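Local coordinates for ActII protein (Streptomyces coelicolor, PDB 3B6C) that probably represses transcription as a TetR-family regulator, binding DNA through a helix-turn-helix motif and taking (S)-DNPA as a ligand, at the interface of chains A and B. Residues are numbered along the deposited sequence; one frame, centred on the assembly and turned at random. Chains: chain A/B, ActII protein.

The interface of chains A and B. Residues chain A 191, 195, 199, 203, 207; chain B 129-130, 132-133.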
ATOM      1  N   PRO A 191     -13.506  13.322  10.197  1.00 82.53           N
ATOM      2  CA  PRO A 191     -13.413  12.098   9.413  1.00 83.56           C
ATOM      3  C   PRO A 191     -12.064  11.965   8.727  1.00 83.62           C
ATOM      4  O   PRO A 191     -11.490  10.889   8.686  1.00 86.60           O
ATOM      5  CB  PRO A 191     -14.514  12.264   8.392  1.00 81.48           C
ATOM      6  CG  PRO A 191     -15.528  13.050   9.119  1.00 81.85           C
ATOM      7  CD  PRO A 191     -14.734  14.066   9.871  1.00 81.27           C
ATOM      8  N   LEU A 195      -9.997   8.458  11.853  1.00108.94           N
ATOM      9  CA  LEU A 195     -11.095   7.513  11.869  1.00106.00           C
ATOM     10  C   LEU A 195     -10.407   6.300  12.464  1.00100.99           C
ATOM     11  O   LEU A 195      -9.528   5.721  11.841  1.00100.31           O
ATOM     12  CB  LEU A 195     -11.547   7.204  10.446  1.00106.94           C
ATOM     13  CG  LEU A 195     -12.822   7.892   9.969  1.00111.11           C
ATOM     14  CD1 LEU A 195     -12.966   7.746   8.472  1.00109.59           C
ATOM     15  CD2 LEU A 195     -14.025   7.324  10.686  1.00111.96           C
ATOM     16  N   ARG A 199     -12.537   1.473  12.321  1.00 70.46           N
ATOM     17  CA  ARG A 199     -13.567   2.052  11.466  1.00 71.27           C
ATOM     18  C   ARG A 199     -13.104   2.120  10.015  1.00 67.96           C
ATOM     19  O   ARG A 199     -13.862   1.806   9.098  1.00 67.21           O
ATOM     20  CB  ARG A 199     -13.951   3.447  11.963  1.00 76.18           C
ATOM     21  CG  ARG A 199     -15.041   4.119  11.142  1.00 80.95           C
ATOM     22  CD  ARG A 199     -16.232   3.196  10.945  1.00 85.13           C
ATOM     23  NE  ARG A 199     -17.352   3.877  10.303  1.00 93.24           N
ATOM     24  CZ  ARG A 199     -18.418   3.258   9.807  1.00 96.94           C
ATOM     25  NH1 ARG A 199     -18.513   1.937   9.877  1.00 97.94           N
ATOM     26  NH2 ARG A 199     -19.391   3.959   9.240  1.00101.21           N
ATOM     27  N   LEU A 203     -14.807  -0.140   6.834  1.00 56.61           N
ATOM     28  CA  LEU A 203     -15.321   0.621   5.687  1.00 57.03           C
ATOM     29  C   LEU A 203     -14.635   0.092   4.431  1.00 56.67           C
ATOM     30  O   LEU A 203     -15.289  -0.283   3.464  1.00 55.07           O
ATOM     31  CB  LEU A 203     -14.997   2.102   5.841  1.00 57.02           C
ATOM     32  CG  LEU A 203     -15.884   2.897   6.781  1.00 59.93           C
ATOM     33  CD1 LEU A 203     -15.332   4.328   6.939  1.00 61.46           C
ATOM     34  CD2 LEU A 203     -17.287   2.930   6.201  1.00 60.58           C
ATOM     35  N   ILE A 207     -16.388  -1.848   1.220  1.00 65.47           N
ATOM     36  CA  ILE A 207     -16.336  -1.261  -0.112  1.00 64.48           C
ATOM     37  C   ILE A 207     -15.819  -2.313  -1.087  1.00 64.37           C
ATOM     38  O   ILE A 207     -16.478  -2.645  -2.067  1.00 65.45           O
ATOM     39  CB  ILE A 207     -15.395  -0.054  -0.168  1.00 63.33           C
ATOM     40  CG1 ILE A 207     -15.956   1.096   0.671  1.00 64.85           C
ATOM     41  CG2 ILE A 207     -15.204   0.378  -1.607  1.00 61.10           C
ATOM     42  CD1 ILE A 207     -14.980   2.253   0.852  1.00 65.59           C
TER
ATOM     43  N   GLU B 129     -17.859   9.926   6.407  1.00 85.05           N
ATOM     44  CA  GLU B 129     -17.009   8.760   6.612  1.00 84.14           C
ATOM     45  C   GLU B 129     -16.694   8.068   5.290  1.00 80.10           C
ATOM     46  O   GLU B 129     -15.543   7.730   5.015  1.00 79.70           O
ATOM     47  CB  GLU B 129     -17.675   7.775   7.576  1.00 89.49           C
ATOM     48  CG  GLU B 129     -17.328   8.006   9.037  1.00 95.33           C
ATOM     49  CD  GLU B 129     -17.566   6.777   9.894  1.00100.22           C
ATOM     50  OE1 GLU B 129     -17.196   6.802  11.087  1.00102.08           O
ATOM     51  OE2 GLU B 129     -18.122   5.787   9.374  1.00101.67           O
ATOM     52  N   LEU B 130     -17.724   7.860   4.476  1.00 77.77           N
ATOM     53  CA  LEU B 130     -17.563   7.179   3.197  1.00 75.30           C
ATOM     54  C   LEU B 130     -16.786   8.041   2.207  1.00 72.84           C
ATOM     55  O   LEU B 130     -15.925   7.545   1.481  1.00 73.35           O
ATOM     56  CB  LEU B 130     -18.928   6.809   2.613  1.00 72.69           C
ATOM     57  CG  LEU B 130     -19.051   5.407   2.011  1.00 72.47           C
ATOM     58  CD1 LEU B 130     -20.054   5.398   0.868  1.00 73.97           C
ATOM     59  CD2 LEU B 130     -17.694   4.903   1.542  1.00 70.19           C
ATOM     60  N   ALA B 132     -14.794  10.780   3.082  1.00 67.59           N
ATOM     61  CA  ALA B 132     -13.475  10.969   3.660  1.00 66.30           C
ATOM     62  C   ALA B 132     -12.585   9.755   3.402  1.00 66.36           C
ATOM     63  O   ALA B 132     -11.466   9.897   2.908  1.00 66.38           O
ATOM     64  CB  ALA B 132     -13.592  11.207   5.160  1.00 68.17           C
ATOM     65  N   TYR B 133     -13.093   8.564   3.713  1.00 65.92           N
ATOM     66  CA  TYR B 133     -12.322   7.341   3.535  1.00 65.42           C
ATOM     67  C   TYR B 133     -12.138   6.919   2.074  1.00 63.12           C
ATOM     68  O   TYR B 133     -11.044   6.502   1.669  1.00 61.52           O
ATOM     69  CB  TYR B 133     -12.953   6.187   4.332  1.00 66.88           C
ATOM     70  CG  TYR B 133     -12.071   4.969   4.331  1.00 68.70           C
ATOM     71  CD1 TYR B 133     -10.807   5.012   4.918  1.00 69.39           C
ATOM     72  CD2 TYR B 133     -12.442   3.809   3.646  1.00 70.58           C
ATOM     73  CE1 TYR B 133      -9.927   3.936   4.819  1.00 72.76           C
ATOM     74  CE2 TYR B 133     -11.566   2.729   3.534  1.00 72.57           C
ATOM     75  CZ  TYR B 133     -10.313   2.799   4.119  1.00 73.38           C
ATOM     76  OH  TYR B 133      -9.421   1.757   3.992  1.00 75.42           O
TER
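A:Arg199 and B:Glu129 form a salt bridge across the interface of the two copies, their side chains meeting at about a right angle. The guanidinium presents its NE and NH2 side to the carboxylate, whose plane is turned 47° from its own. OE2 of B:Glu129 is modelled too near NE and NH2 of A:Arg199 for those separations to be taken literally, whereas NE of A:Arg199 lies 3.0 Å from OE1 of B:Glu129, a reasonable hydrogen-bond length. The arginine leaves its helix with CG anti to the backbone N (chi1 -179°) and bends at chi2, which turns the guanidinium towards the carboxylate of B:Glu129, whose chain is extended beyond CG. CD2 of A:Leu203, from the same helix, lies over the centre of one guanidinium face, 3.7 Å above its plane, and is likely to restrict its tilting towards that side.

Apolar packing flanks the charged pair. CD2 of A:Leu195 packs against the aliphatic CG of B:Glu129 at 3.8 Å and so lies beside its carboxylate, and beyond it CB of A:Pro191 touches CB of B:Ala132 at 3.5 Å. On the other flank, CD2 of the B:Tyr133 ring lies 3.8 Å from CB of A:Leu203 and also approaches CD1 of A:Ile207. That methyl meets CD2 of B:Leu130 as well, at 3.9 Å. Replacing B:Tyr133 with an alanine would probably open a gap beside CB of A:Leu203 and leave CD1 of A:Ile207 less firmly packed.

The patch joins the N-terminal part of helix 128-151 of chain B to helix 197-214 of chain A, together with helix 189-193 and the loop preceding 197-214. It belongs to the C-terminal, all-helical region through which TetR-family proteins typically dimerise, and the two-fold axis repeats it with the chains exchanged.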